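Local coordinates for protein extracellular ligand-binding receptor (PDB 5ERE) that probably senses small solutes outside the cell, holding 2-oxo-4-methylpentanoic acid in a periplasmic-binding module and cytosine in a tandem PAS (Cache-like) sensor, at residues A338-M343 / P459-S464; A378-T383 / K396-V401; I402-S407 / K428-F433; I413-T418 / E439-D444; S424-M429 / V479-G484. One frame throughout, in Å; residues are numbered along the deposited sequence.

Contact 1. Residues A338-M343 / P459-S464. With ACY (acetic acid), chain D.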
# COMPACT_ATOMS: atom_id res chain seq x y z
N ALA A 338 19.03 -7.04 4.62
CA ALA A 338 19.41 -6.37 5.86
C ALA A 338 18.92 -7.14 7.10
O ALA A 338 19.57 -7.19 8.15
CB ALA A 338 18.87 -4.97 5.86
N ILE A 339 17.76 -7.76 7.00
CA ILE A 339 17.34 -8.63 8.10
C ILE A 339 18.31 -9.79 8.27
O ILE A 339 18.78 -10.05 9.38
CB ILE A 339 15.90 -9.14 7.88
CG1 ILE A 339 14.96 -7.95 8.05
CG2 ILE A 339 15.57 -10.21 8.87
CD1 ILE A 339 13.52 -8.23 7.59
N PHE A 340 18.61 -10.49 7.18
CA PHE A 340 19.58 -11.58 7.23
C PHE A 340 20.97 -11.12 7.74
O PHE A 340 21.63 -11.84 8.48
CB PHE A 340 19.76 -12.20 5.84
CG PHE A 340 18.69 -13.22 5.45
CD1 PHE A 340 18.31 -14.25 6.31
CD2 PHE A 340 18.09 -13.16 4.19
CE1 PHE A 340 17.33 -15.20 5.91
CE2 PHE A 340 17.12 -14.08 3.81
CZ PHE A 340 16.74 -15.10 4.69
N LYS A 341 21.42 -9.95 7.30
CA LYS A 341 22.73 -9.46 7.70
C LYS A 341 22.74 -9.21 9.21
O LYS A 341 23.72 -9.51 9.88
CB LYS A 341 23.11 -8.18 6.95
N ASP A 342 21.60 -8.73 9.73
CA ASP A 342 21.46 -8.46 11.15
C ASP A 342 21.52 -9.74 11.93
O ASP A 342 22.25 -9.86 12.93
CB ASP A 342 20.15 -7.72 11.46
CG ASP A 342 20.17 -6.28 11.01
OD1 ASP A 342 21.26 -5.68 10.95
OD2 ASP A 342 19.09 -5.72 10.71
N MSE A 343 20.76 -10.72 11.47
CA MSE A 343 20.79 -12.02 12.12
C MSE A 343 22.16 -12.63 12.11
O MSE A 343 22.66 -13.09 13.14
CB MSE A 343 19.84 -13.02 11.43
CG MSE A 343 18.40 -12.87 11.77
SE MSE A 343 17.34 -14.02 10.53
CE MSE A 343 18.37 -15.43 10.70
N PRO A 459 7.67 -19.23 11.36
CA PRO A 459 7.00 -19.91 10.24
C PRO A 459 6.56 -18.94 9.15
O PRO A 459 6.58 -19.33 8.00
CB PRO A 459 5.76 -20.56 10.88
CG PRO A 459 5.93 -20.52 12.31
CD PRO A 459 6.97 -19.46 12.64
N ASP A 460 6.18 -17.72 9.50
CA ASP A 460 5.70 -16.76 8.51
C ASP A 460 6.75 -15.67 8.22
O ASP A 460 6.40 -14.53 7.96
CB ASP A 460 4.41 -16.09 8.96
CG ASP A 460 4.61 -15.24 10.19
OD1 ASP A 460 5.61 -15.50 10.90
OD2 ASP A 460 3.81 -14.30 10.41
N PHE A 461 8.02 -16.06 8.28
CA PHE A 461 9.14 -15.13 8.11
C PHE A 461 9.01 -14.31 6.81
O PHE A 461 8.93 -13.08 6.81
CB PHE A 461 10.47 -15.93 8.13
CG PHE A 461 11.68 -15.10 7.75
CD1 PHE A 461 12.24 -14.19 8.67
CD2 PHE A 461 12.26 -15.23 6.52
CE1 PHE A 461 13.34 -13.43 8.33
CE2 PHE A 461 13.36 -14.45 6.17
CZ PHE A 461 13.90 -13.57 7.06
N PHE A 462 8.98 -14.99 5.67
CA PHE A 462 8.93 -14.25 4.43
C PHE A 462 7.65 -13.47 4.26
O PHE A 462 7.68 -12.31 3.90
CB PHE A 462 9.14 -15.19 3.26
CG PHE A 462 10.55 -15.64 3.07
CD1 PHE A 462 11.54 -14.74 2.72
CD2 PHE A 462 10.90 -16.98 3.24
CE1 PHE A 462 12.85 -15.15 2.55
CE2 PHE A 462 12.20 -17.40 3.08
CZ PHE A 462 13.18 -16.48 2.73
N GLY A 463 6.51 -14.12 4.50
CA GLY A 463 5.22 -13.48 4.39
C GLY A 463 5.09 -12.22 5.21
O GLY A 463 4.53 -11.23 4.74
N SER A 464 5.58 -12.25 6.45
CA SER A 464 5.44 -11.11 7.32
C SER A 464 6.20 -9.90 6.73
O SER A 464 5.77 -8.76 6.83
CB SER A 464 5.94 -11.44 8.73
OG SER A 464 7.35 -11.67 8.79
C ACY D . 7.15 -17.94 5.16
O ACY D . 6.35 -16.96 5.15
OXT ACY D . 8.37 -17.86 5.45
CH3 ACY D . 6.64 -19.32 4.80
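The ring of F461 is met at its edge, near the ring plane, by CG2 of I339, which lies 4.0 Å from F461 CE1. F340 reaches the same ring obliquely, its CZ coming within 3.7 Å of F461 CE2. The two ring planes are inclined at 44°. F462 CZ sits at the edges of both the F340 and F461 rings, while CD2 of F461 covers the centre of one face of the F462 ring. F461 can reach across to the long helix because its CG is anti to the backbone N (chi1 171°). The contact thus joins helix 324-357 to the first turn of helix 461-470, beside strand 541-550 of the second sheet and strand 434-443 of the first, probably the two PAS-like modules: F340 and F462 both touch I548, and F462 also touches I436. Phenylalanines suit this buried seam, since their flat apolar rings fill space between a helix and sheets without needing polar partners. At the start of the shorter helix, F462 N donates to OXT of an acetic acid molecule, probably from the crystallisation liquor. G463 N donates to the other acetic acid oxygen, O, at 2.9 Å. S464 OG turns back to F461 O.

Contact 2. Residues A378-T383 / K396-V401. With CYT (6-aminopyrimidin-2(1H)-one), chain C.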
# COMPACT_ATOMS: atom_id res chain seq x y z
N ALA A 378 13.02 -14.26 14.94
CA ALA A 378 13.30 -15.58 15.51
C ALA A 378 12.07 -16.23 16.12
O ALA A 378 11.21 -15.58 16.69
CB ALA A 378 14.39 -15.48 16.58
N TYR A 379 12.03 -17.54 15.98
CA TYR A 379 11.12 -18.39 16.68
C TYR A 379 11.81 -18.91 17.94
O TYR A 379 11.24 -18.90 19.01
CB TYR A 379 10.70 -19.54 15.78
CG TYR A 379 9.73 -20.47 16.43
CD1 TYR A 379 8.38 -20.18 16.45
CD2 TYR A 379 10.16 -21.64 17.03
CE1 TYR A 379 7.47 -21.04 17.01
CE2 TYR A 379 9.24 -22.51 17.62
CZ TYR A 379 7.90 -22.20 17.59
OH TYR A 379 7.00 -23.05 18.17
N ASN A 380 13.06 -19.37 17.79
CA ASN A 380 13.91 -19.60 18.96
C ASN A 380 15.38 -19.68 18.60
O ASN A 380 15.77 -19.57 17.44
CB ASN A 380 13.47 -20.86 19.74
CG ASN A 380 13.66 -22.17 18.97
OD1 ASN A 380 14.47 -22.29 18.08
ND2 ASN A 380 12.91 -23.18 19.38
N CYS A 381 16.19 -19.89 19.63
CA CYS A 381 17.64 -20.00 19.51
C CYS A 381 18.12 -21.20 20.28
O CYS A 381 17.69 -21.47 21.41
CB CYS A 381 18.34 -18.72 20.03
SG CYS A 381 17.81 -17.17 19.28
N VAL A 382 19.04 -21.95 19.67
CA VAL A 382 19.60 -23.12 20.31
C VAL A 382 21.10 -23.18 20.19
O VAL A 382 21.72 -22.52 19.32
CB VAL A 382 19.02 -24.41 19.73
CG1 VAL A 382 17.52 -24.45 19.88
CG2 VAL A 382 19.42 -24.58 18.26
N THR A 383 21.68 -23.99 21.06
CA THR A 383 23.03 -24.46 20.86
C THR A 383 22.94 -25.94 20.59
O THR A 383 22.01 -26.60 21.05
CB THR A 383 23.95 -24.18 22.06
OG1 THR A 383 23.38 -24.72 23.26
CG2 THR A 383 24.15 -22.69 22.20
N LYS A 396 12.84 -20.67 27.02
CA LYS A 396 12.88 -21.95 27.71
C LYS A 396 11.57 -22.72 27.55
O LYS A 396 11.54 -23.92 27.81
CB LYS A 396 13.23 -21.74 29.20
CG LYS A 396 14.75 -21.52 29.45
CD LYS A 396 15.60 -22.72 28.94
CE LYS A 396 17.12 -22.61 29.18
NZ LYS A 396 17.75 -21.42 28.56
N GLN A 397 10.50 -22.08 27.11
CA GLN A 397 9.26 -22.85 26.86
C GLN A 397 9.40 -23.93 25.75
O GLN A 397 8.55 -24.83 25.62
CB GLN A 397 8.11 -21.92 26.50
CG GLN A 397 8.20 -21.23 25.15
CD GLN A 397 6.84 -21.04 24.48
OE1 GLN A 397 6.39 -19.92 24.25
NE2 GLN A 397 6.17 -22.15 24.18
N TYR A 398 10.47 -23.87 24.97
CA TYR A 398 10.72 -24.90 23.96
C TYR A 398 11.72 -25.93 24.44
O TYR A 398 12.33 -26.61 23.65
CB TYR A 398 11.20 -24.26 22.65
CG TYR A 398 10.22 -23.26 22.11
CD1 TYR A 398 8.91 -23.63 21.78
CD2 TYR A 398 10.58 -21.94 21.96
CE1 TYR A 398 8.01 -22.70 21.30
CE2 TYR A 398 9.68 -21.01 21.49
CZ TYR A 398 8.42 -21.38 21.14
OH TYR A 398 7.58 -20.39 20.68
N SER A 399 11.88 -26.04 25.75
CA SER A 399 12.81 -26.98 26.38
C SER A 399 12.70 -28.41 25.93
O SER A 399 13.65 -29.18 26.04
CB SER A 399 12.63 -26.92 27.92
OG SER A 399 13.30 -25.79 28.43
N SER A 400 11.54 -28.79 25.44
CA SER A 400 11.36 -30.14 24.93
C SER A 400 12.27 -30.48 23.73
O SER A 400 12.58 -31.64 23.49
CB SER A 400 9.90 -30.34 24.55
OG SER A 400 9.54 -29.52 23.47
N VAL A 401 12.74 -29.47 23.00
CA VAL A 401 13.62 -29.78 21.86
C VAL A 401 15.01 -30.17 22.36
O VAL A 401 15.79 -30.72 21.61
CB VAL A 401 13.70 -28.59 20.86
CG1 VAL A 401 12.30 -28.16 20.48
CG2 VAL A 401 14.48 -27.41 21.44
N3 CYT C . 15.51 -26.60 15.18
C4 CYT C . 16.34 -25.63 15.54
N1 CYT C . 17.12 -27.39 13.62
C2 CYT C . 15.86 -27.51 14.22
O2 CYT C . 15.07 -28.40 13.84
N4 CYT C . 15.93 -24.77 16.52
C5 CYT C . 17.64 -25.50 14.93
C6 CYT C . 17.98 -26.39 13.99
O HOH W 1 8.87 -18.15 19.86
O HOH W 2 5.11 -20.93 19.68
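Y398 leans over Y379 and N380, and its side chain meets them in order from root to tip. Y398 CB lies 3.8 Å from N380 ND2. CG and CD2 continue along the same amide, whose plane is turned 69° from the ring. Farther along the ring, Y398 CE1 comes to 3.3 Å from Y379 OH, and Y398 CZ lies 3.7 Å from Y379 CZ. The two tyrosine rings form an offset stack, with centroids 4.7 Å apart and planes inclined at 29°; Q397 CG covers the opposite face of Y398. At the tip, Y398 OH lies over a face of the Y379 ring and binds two waters, one donating to Y379 O and one bonded to Y379 OH. Tyrosine suits both places, offering a broad face for stacking and a hydroxyl for water. Y379 CG is anti to its own N (chi1 -180°), which swings the phenol against one face of the Y398 ring. N380 spends its ND2 on E431 OE2, beside the cytosine pocket that N380 and V382 help to line. Y379 and N380 form a classic beta bulge opposite L456; strand 378-385 runs between strands 390-394 and 449-457, with the 3-10 segment 396-401 beside it and helix 362-374 packed on C381.

Contact 3. Residues I402-S407 / K428-F433. With CYT (6-aminopyrimidin-2(1H)-one), chain C.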
# COMPACT_ATOMS: atom_id res chain seq x y z
N ILE A 402 15.32 -29.91 23.63
CA ILE A 402 16.65 -30.29 24.12
C ILE A 402 16.78 -31.79 24.07
O ILE A 402 15.85 -32.52 24.40
CB ILE A 402 16.91 -29.77 25.54
CG1 ILE A 402 17.13 -28.25 25.52
CG2 ILE A 402 18.14 -30.46 26.13
CD1 ILE A 402 17.04 -27.58 26.88
N GLY A 403 17.93 -32.25 23.59
CA GLY A 403 18.16 -33.67 23.37
C GLY A 403 17.82 -34.16 21.98
O GLY A 403 18.16 -35.28 21.60
N GLU A 404 17.13 -33.35 21.20
CA GLU A 404 16.81 -33.75 19.84
C GLU A 404 18.06 -33.87 18.95
O GLU A 404 18.92 -32.99 18.93
CB GLU A 404 15.81 -32.76 19.23
CG GLU A 404 14.38 -32.95 19.74
CD GLU A 404 13.60 -34.01 18.96
OE1 GLU A 404 14.18 -34.64 18.05
OE2 GLU A 404 12.41 -34.20 19.26
N ASP A 405 18.15 -34.99 18.23
CA ASP A 405 19.23 -35.26 17.26
C ASP A 405 18.89 -34.64 15.92
O ASP A 405 17.96 -35.09 15.25
CB ASP A 405 19.44 -36.79 17.12
CG ASP A 405 20.48 -37.18 16.06
OD1 ASP A 405 21.24 -36.34 15.50
OD2 ASP A 405 20.55 -38.40 15.79
N ILE A 406 19.62 -33.59 15.54
CA ILE A 406 19.42 -32.94 14.23
C ILE A 406 20.67 -33.09 13.36
O ILE A 406 20.94 -32.27 12.47
CB ILE A 406 19.05 -31.43 14.43
CG1 ILE A 406 20.21 -30.66 15.07
CG2 ILE A 406 17.77 -31.31 15.31
CD1 ILE A 406 20.01 -29.18 15.11
N SER A 407 21.45 -34.14 13.63
CA SER A 407 22.73 -34.37 12.94
C SER A 407 22.53 -34.71 11.44
O SER A 407 23.49 -34.63 10.67
CB SER A 407 23.53 -35.49 13.61
OG SER A 407 22.88 -36.74 13.49
N LYS A 428 11.77 -29.10 7.43
CA LYS A 428 10.95 -29.34 8.63
C LYS A 428 11.83 -29.35 9.88
O LYS A 428 12.82 -30.08 9.97
CB LYS A 428 10.17 -30.66 8.49
CG LYS A 428 9.22 -30.99 9.66
CD LYS A 428 7.94 -30.13 9.66
CE LYS A 428 7.00 -30.54 10.80
NZ LYS A 428 6.33 -31.87 10.59
N MSE A 429 11.49 -28.50 10.82
CA MSE A 429 12.26 -28.37 12.05
C MSE A 429 11.59 -29.21 13.17
O MSE A 429 10.40 -29.48 13.09
CB MSE A 429 12.33 -26.89 12.43
CG MSE A 429 12.94 -26.01 11.36
SE MSE A 429 14.86 -26.36 11.17
CE MSE A 429 15.22 -25.23 9.59
N VAL A 430 12.34 -29.59 14.21
CA VAL A 430 11.76 -30.37 15.33
C VAL A 430 10.65 -29.60 16.02
O VAL A 430 9.78 -30.20 16.68
CB VAL A 430 12.81 -30.77 16.42
CG1 VAL A 430 13.79 -31.77 15.87
CG2 VAL A 430 13.52 -29.55 16.99
N GLU A 431 10.68 -28.27 15.88
CA GLU A 431 9.68 -27.40 16.46
C GLU A 431 8.29 -27.55 15.83
O GLU A 431 7.32 -27.04 16.39
CB GLU A 431 10.13 -25.94 16.35
CG GLU A 431 11.26 -25.58 17.31
CD GLU A 431 12.65 -25.97 16.86
OE1 GLU A 431 12.86 -26.55 15.75
OE2 GLU A 431 13.56 -25.68 17.66
N GLY A 432 8.21 -28.23 14.68
CA GLY A 432 6.94 -28.58 14.05
C GLY A 432 6.52 -27.80 12.81
O GLY A 432 5.34 -27.81 12.47
N PHE A 433 7.45 -27.12 12.15
CA PHE A 433 7.09 -26.39 10.94
C PHE A 433 8.27 -26.31 9.97
O PHE A 433 9.42 -26.58 10.34
CB PHE A 433 6.56 -24.99 11.30
CG PHE A 433 7.59 -24.07 11.96
CD1 PHE A 433 8.46 -23.30 11.17
CD2 PHE A 433 7.70 -24.00 13.34
CE1 PHE A 433 9.41 -22.46 11.76
CE2 PHE A 433 8.66 -23.15 13.93
CZ PHE A 433 9.51 -22.39 13.14
N3 CYT C . 15.51 -26.60 15.18
C4 CYT C . 16.34 -25.63 15.54
N1 CYT C . 17.12 -27.39 13.62
C2 CYT C . 15.86 -27.51 14.22
O2 CYT C . 15.07 -28.40 13.84
N4 CYT C . 15.93 -24.77 16.52
C5 CYT C . 17.64 -25.50 14.93
C6 CYT C . 17.98 -26.39 13.99
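V430 turns CG1 anti to its carbonyl carbon (chi1 -67°), toward E404 and I406, while E404 bends at chi2 (-85°) and lays its chain alongside the valine in the opposite direction. The two loops line one side of the cytosine pocket in the PAS-like sensor, and a type I beta turn from M429 to G432 presents the ligand-binding groups. CG1 of V430 lies between the carboxylate end of E404, with OE1 at 3.6 Å, and the CG2 methyl of I406, at 4.0 Å. I406 sends its other branch to the ligand, I406 CD1 lying 3.6 Å from cytosine C6. Glycine suits G432, because its positive phi would jam a side chain against the preceding carbonyl. The carboxylate of E431 faces the base with both oxygens: OE1 accepts from N3 at 2.7 Å and OE2 from N4 at 2.8 Å. Replacing E431 with an alanine would probably leave N3 and N4 of the base, and the N380 amide, without the carboxylate that accepts from them, and weaken the hold on cytosine. M429, a selenomethionine, places SE 3.4 Å from cytosine C2, and the backbone N of V430 donates to O2 at 3.0 Å, with an N-H...O angle of 161°.

Contact 4. Residues I413-T418 / E439-D444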
# COMPACT_ATOMS: atom_id res chain seq x y z
N ILE A 413 24.91 -30.96 8.66
CA ILE A 413 25.96 -31.70 7.99
C ILE A 413 27.01 -30.76 7.42
O ILE A 413 28.22 -30.95 7.62
CB ILE A 413 25.33 -32.58 6.88
CG1 ILE A 413 24.43 -33.64 7.53
CG2 ILE A 413 26.40 -33.26 6.05
CD1 ILE A 413 23.54 -34.47 6.53
N ARG A 414 26.55 -29.73 6.73
CA ARG A 414 27.47 -28.82 6.06
C ARG A 414 28.32 -28.07 7.06
O ARG A 414 29.51 -27.88 6.85
CB ARG A 414 26.69 -27.86 5.18
CG ARG A 414 26.09 -28.56 3.97
CD ARG A 414 25.53 -27.60 2.96
NE ARG A 414 24.27 -26.97 3.37
CZ ARG A 414 24.11 -25.67 3.65
NH1 ARG A 414 25.13 -24.82 3.57
NH2 ARG A 414 22.92 -25.22 3.99
N LEU A 415 27.72 -27.64 8.16
CA LEU A 415 28.49 -26.91 9.17
C LEU A 415 29.55 -27.84 9.78
O LEU A 415 30.69 -27.44 10.07
CB LEU A 415 27.56 -26.34 10.26
CG LEU A 415 28.26 -25.52 11.35
CD1 LEU A 415 27.41 -24.34 11.79
CD2 LEU A 415 28.61 -26.41 12.51
N HIS A 416 29.16 -29.10 9.96
CA HIS A 416 30.06 -30.08 10.54
C HIS A 416 31.21 -30.41 9.60
O HIS A 416 32.33 -30.63 10.04
CB HIS A 416 29.28 -31.34 10.90
CG HIS A 416 28.54 -31.22 12.19
ND1 HIS A 416 27.86 -32.27 12.77
CD2 HIS A 416 28.37 -30.16 13.02
CE1 HIS A 416 27.31 -31.87 13.90
NE2 HIS A 416 27.61 -30.60 14.08
N GLU A 417 30.93 -30.41 8.30
CA GLU A 417 31.94 -30.68 7.29
C GLU A 417 32.76 -29.46 6.88
O GLU A 417 33.79 -29.63 6.24
CB GLU A 417 31.27 -31.28 6.06
CG GLU A 417 30.71 -32.67 6.27
CD GLU A 417 31.77 -33.65 6.72
OE1 GLU A 417 32.79 -33.77 6.02
OE2 GLU A 417 31.59 -34.29 7.78
N THR A 418 32.32 -28.24 7.23
CA THR A 418 33.04 -27.02 6.83
C THR A 418 33.57 -26.24 8.03
O THR A 418 34.53 -25.48 7.92
CB THR A 418 32.13 -26.06 5.96
OG1 THR A 418 30.99 -25.61 6.72
CG2 THR A 418 31.65 -26.77 4.67
N GLU A 439 23.05 -20.81 11.29
CA GLU A 439 23.98 -21.31 12.31
C GLU A 439 25.41 -20.84 12.14
O GLU A 439 25.92 -20.76 11.02
CB GLU A 439 24.00 -22.83 12.35
CG GLU A 439 22.63 -23.48 12.56
CD GLU A 439 22.59 -24.54 13.68
OE1 GLU A 439 23.57 -24.68 14.45
OE2 GLU A 439 21.54 -25.22 13.81
N HIS A 440 26.05 -20.53 13.25
CA HIS A 440 27.49 -20.29 13.25
C HIS A 440 28.17 -21.33 14.12
O HIS A 440 27.65 -21.71 15.18
CB HIS A 440 27.83 -18.88 13.75
CG HIS A 440 27.59 -17.81 12.74
ND1 HIS A 440 28.61 -17.02 12.25
CD2 HIS A 440 26.47 -17.41 12.11
CE1 HIS A 440 28.11 -16.15 11.38
NE2 HIS A 440 26.81 -16.38 11.27
N PRO A 441 29.36 -21.78 13.69
CA PRO A 441 30.14 -22.68 14.53
C PRO A 441 30.72 -21.97 15.73
O PRO A 441 30.97 -20.75 15.71
CB PRO A 441 31.26 -23.16 13.60
CG PRO A 441 31.46 -22.01 12.66
CD PRO A 441 30.09 -21.41 12.46
N VAL A 442 30.94 -22.75 16.77
CA VAL A 442 31.55 -22.28 18.00
C VAL A 442 32.85 -23.00 18.30
O VAL A 442 32.90 -24.22 18.25
CB VAL A 442 30.61 -22.46 19.20
CG1 VAL A 442 31.29 -21.95 20.48
CG2 VAL A 442 29.28 -21.77 18.95
N PHE A 443 33.87 -22.24 18.68
CA PHE A 443 35.17 -22.80 19.02
C PHE A 443 35.58 -22.38 20.43
O PHE A 443 35.38 -21.23 20.82
CB PHE A 443 36.25 -22.36 18.01
CG PHE A 443 35.86 -22.58 16.57
CD1 PHE A 443 35.10 -21.64 15.89
CD2 PHE A 443 36.22 -23.74 15.91
CE1 PHE A 443 34.73 -21.86 14.58
CE2 PHE A 443 35.86 -23.95 14.62
CZ PHE A 443 35.11 -23.01 13.95
N ASP A 444 36.17 -23.31 21.19
CA ASP A 444 36.62 -22.98 22.56
C ASP A 444 37.85 -22.06 22.53
O ASP A 444 38.30 -21.63 21.46
CB ASP A 444 36.93 -24.25 23.36
CG ASP A 444 38.05 -25.10 22.75
OD1 ASP A 444 38.99 -24.57 22.11
OD2 ASP A 444 38.00 -26.33 22.93
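L415 has much the largest buried area here, and a single methyl, CD1, does all of its touching. L415 CD1 drops onto the strand beside P441, 3.7 Å from P441 N and 4.0 Å from P441 CD, and meets the CB of E439 at 3.8 Å. The carbonyl carbon of H440, between these two, completes the surface under the methyl. With CG anti to the backbone N (chi1 -178°), the isobutyl group extends from the helix toward the sheet. P441 suits the spot beneath it: its ring is compact and apolar, and a proline nitrogen has no hydrogen to donate, so a methyl can lie against it without displacing a bond. E439 contributes only its aliphatic root. Its carboxylate turns off to another task, OE1 being held by S452 OG, while OE2 lies close to D437 OD2; two acidic groups this near might well raise the proton affinity of one of them. H440 points to the other face of the strand, where NE2 bonds to D344 OD1 of helix 324-357. The axes of segments 413-418 and 439-443 run at 38° to each other, 9.3 Å apart at closest, and the helix's last turn is tied by T418 OG1 to R414 O. L415 also rests on V422, F449 and S452, packing the helix against one face of the antiparallel sheet of a PAS-like sensor, whose cytosine pocket includes E439.

Contact 5. Residues S424-M429 / V479-G484. With CYT (6-aminopyrimidin-2(1H)-one), chain C.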
# COMPACT_ATOMS: atom_id res chain seq x y z
N SER A 424 20.20 -22.59 6.31
CA SER A 424 19.56 -23.80 5.80
C SER A 424 18.60 -23.50 4.64
O SER A 424 18.16 -22.37 4.43
CB SER A 424 18.78 -24.54 6.91
OG SER A 424 17.57 -23.88 7.22
N GLN A 425 18.30 -24.54 3.87
CA GLN A 425 17.13 -24.57 3.01
C GLN A 425 15.90 -24.57 3.92
O GLN A 425 16.04 -24.84 5.09
CB GLN A 425 17.11 -25.84 2.14
CG GLN A 425 18.33 -26.11 1.32
CD GLN A 425 18.55 -25.06 0.22
OE1 GLN A 425 17.64 -24.33 -0.17
NE2 GLN A 425 19.78 -25.00 -0.29
N ALA A 426 14.71 -24.34 3.38
CA ALA A 426 13.47 -24.44 4.15
C ALA A 426 13.08 -25.89 4.39
O ALA A 426 12.63 -26.58 3.48
CB ALA A 426 12.36 -23.71 3.42
N ILE A 427 13.29 -26.38 5.61
CA ILE A 427 13.13 -27.80 5.91
C ILE A 427 12.28 -27.91 7.17
O ILE A 427 12.09 -26.92 7.88
CB ILE A 427 14.50 -28.53 6.13
CG1 ILE A 427 15.29 -27.87 7.30
CG2 ILE A 427 15.35 -28.55 4.83
CD1 ILE A 427 16.55 -28.64 7.73
N LYS A 428 11.77 -29.10 7.43
CA LYS A 428 10.95 -29.34 8.63
C LYS A 428 11.83 -29.35 9.88
O LYS A 428 12.82 -30.08 9.97
CB LYS A 428 10.17 -30.66 8.49
CG LYS A 428 9.22 -30.99 9.66
CD LYS A 428 7.94 -30.13 9.66
CE LYS A 428 7.00 -30.54 10.80
NZ LYS A 428 6.33 -31.87 10.59
N MSE A 429 11.49 -28.50 10.82
CA MSE A 429 12.26 -28.37 12.05
C MSE A 429 11.59 -29.21 13.17
O MSE A 429 10.40 -29.48 13.09
CB MSE A 429 12.33 -26.89 12.43
CG MSE A 429 12.94 -26.01 11.36
SE MSE A 429 14.86 -26.36 11.17
CE MSE A 429 15.22 -25.23 9.59
N VAL A 479 8.68 -16.46 -3.12
CA VAL A 479 10.01 -16.93 -2.86
C VAL A 479 10.16 -18.39 -3.23
O VAL A 479 9.39 -19.24 -2.81
CB VAL A 479 10.40 -16.75 -1.39
CG1 VAL A 479 11.84 -17.19 -1.16
CG2 VAL A 479 10.22 -15.31 -1.01
N LEU A 480 11.17 -18.65 -4.04
CA LEU A 480 11.45 -20.00 -4.50
C LEU A 480 12.79 -20.47 -3.97
O LEU A 480 13.77 -19.70 -3.91
CB LEU A 480 11.50 -20.07 -6.03
CG LEU A 480 10.44 -20.82 -6.81
CD1 LEU A 480 9.05 -20.37 -6.39
CD2 LEU A 480 10.67 -20.58 -8.32
N GLN A 481 12.85 -21.74 -3.61
CA GLN A 481 14.10 -22.43 -3.32
C GLN A 481 14.88 -22.75 -4.59
O GLN A 481 14.29 -22.83 -5.65
CB GLN A 481 13.81 -23.71 -2.60
CG GLN A 481 14.84 -24.08 -1.64
CD GLN A 481 14.25 -24.92 -0.56
OE1 GLN A 481 14.38 -24.60 0.61
NE2 GLN A 481 13.58 -26.01 -0.94
N ARG A 482 16.18 -22.97 -4.48
CA ARG A 482 16.99 -23.24 -5.68
C ARG A 482 16.45 -24.43 -6.48
O ARG A 482 16.31 -24.33 -7.70
CB ARG A 482 18.44 -23.49 -5.29
CG ARG A 482 19.45 -22.85 -6.20
CD ARG A 482 19.81 -23.77 -7.28
NE ARG A 482 20.83 -23.23 -8.17
CZ ARG A 482 21.17 -23.82 -9.31
NH1 ARG A 482 20.54 -24.93 -9.69
NH2 ARG A 482 22.11 -23.29 -10.09
N ASP A 483 16.13 -25.53 -5.80
CA ASP A 483 15.50 -26.70 -6.44
C ASP A 483 14.09 -26.44 -6.99
O ASP A 483 13.40 -27.40 -7.31
CB ASP A 483 15.42 -27.88 -5.44
CG ASP A 483 14.52 -27.61 -4.23
OD1 ASP A 483 13.73 -26.65 -4.23
OD2 ASP A 483 14.58 -28.40 -3.25
N GLY A 484 13.65 -25.19 -7.08
CA GLY A 484 12.30 -24.92 -7.57
C GLY A 484 11.13 -24.97 -6.59
O GLY A 484 10.04 -24.54 -6.92
N3 CYT C . 15.51 -26.60 15.18
C4 CYT C . 16.34 -25.63 15.54
N1 CYT C . 17.12 -27.39 13.62
C2 CYT C . 15.86 -27.51 14.22
O2 CYT C . 15.07 -28.40 13.84
N4 CYT C . 15.93 -24.77 16.52
C5 CYT C . 17.64 -25.50 14.93
C6 CYT C . 17.98 -26.39 13.99
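Q481 OE1 accepts the backbone N-H of A426 at 2.8 Å, the donor lying almost in line with the C=O bond (C=O...N angle 170°). The side chain of Q481 is extended beyond CG, and a glutamine suits the place because that length lets it span from one chain segment to the backbone of the other. A426 CB lies 3.6 Å from Q481 OE1, and Q425 CB 3.4 Å from Q481 OE1. At the other end of the amide, Q481 NE2 makes a weak bond of 3.4 Å to D483 OD1, which may help to hold the amide's rotation. Q481 also opens a type I beta turn, closed by G484 N to Q481 O. A leucine in place of Q481 would probably leave the A426 N-H without its acceptor and D483 without this weak donor. I487 touches both A426 and Q481. Here the chain leading into strand 427-428 meets the turn that follows strand 476-480, consistent with a junction between the two modules of a tandem PAS sensor.

Overall arrangement
Contacts 2 and 3 both touch the bound cytosine: their centres are 10 Å apart, and they are joined through N380 and E431 and by V401 on V430. Contact 4, with its centre about 17 Å from that of contact 3, touches it where S407 O meets I413 CG1, and reaches the ligand through E439. Contact 5 shares K428 and M429 with contact 3, so one chain stretch leads from the pocket to the second sheet. Contact 1 closes the sequence loop enclosing contacts 2, 3 and 4, and touches contact 5 through F462 and V479, centres about 14 Å apart; the side chain of F461 lies about 13 Å from the bound cytosine.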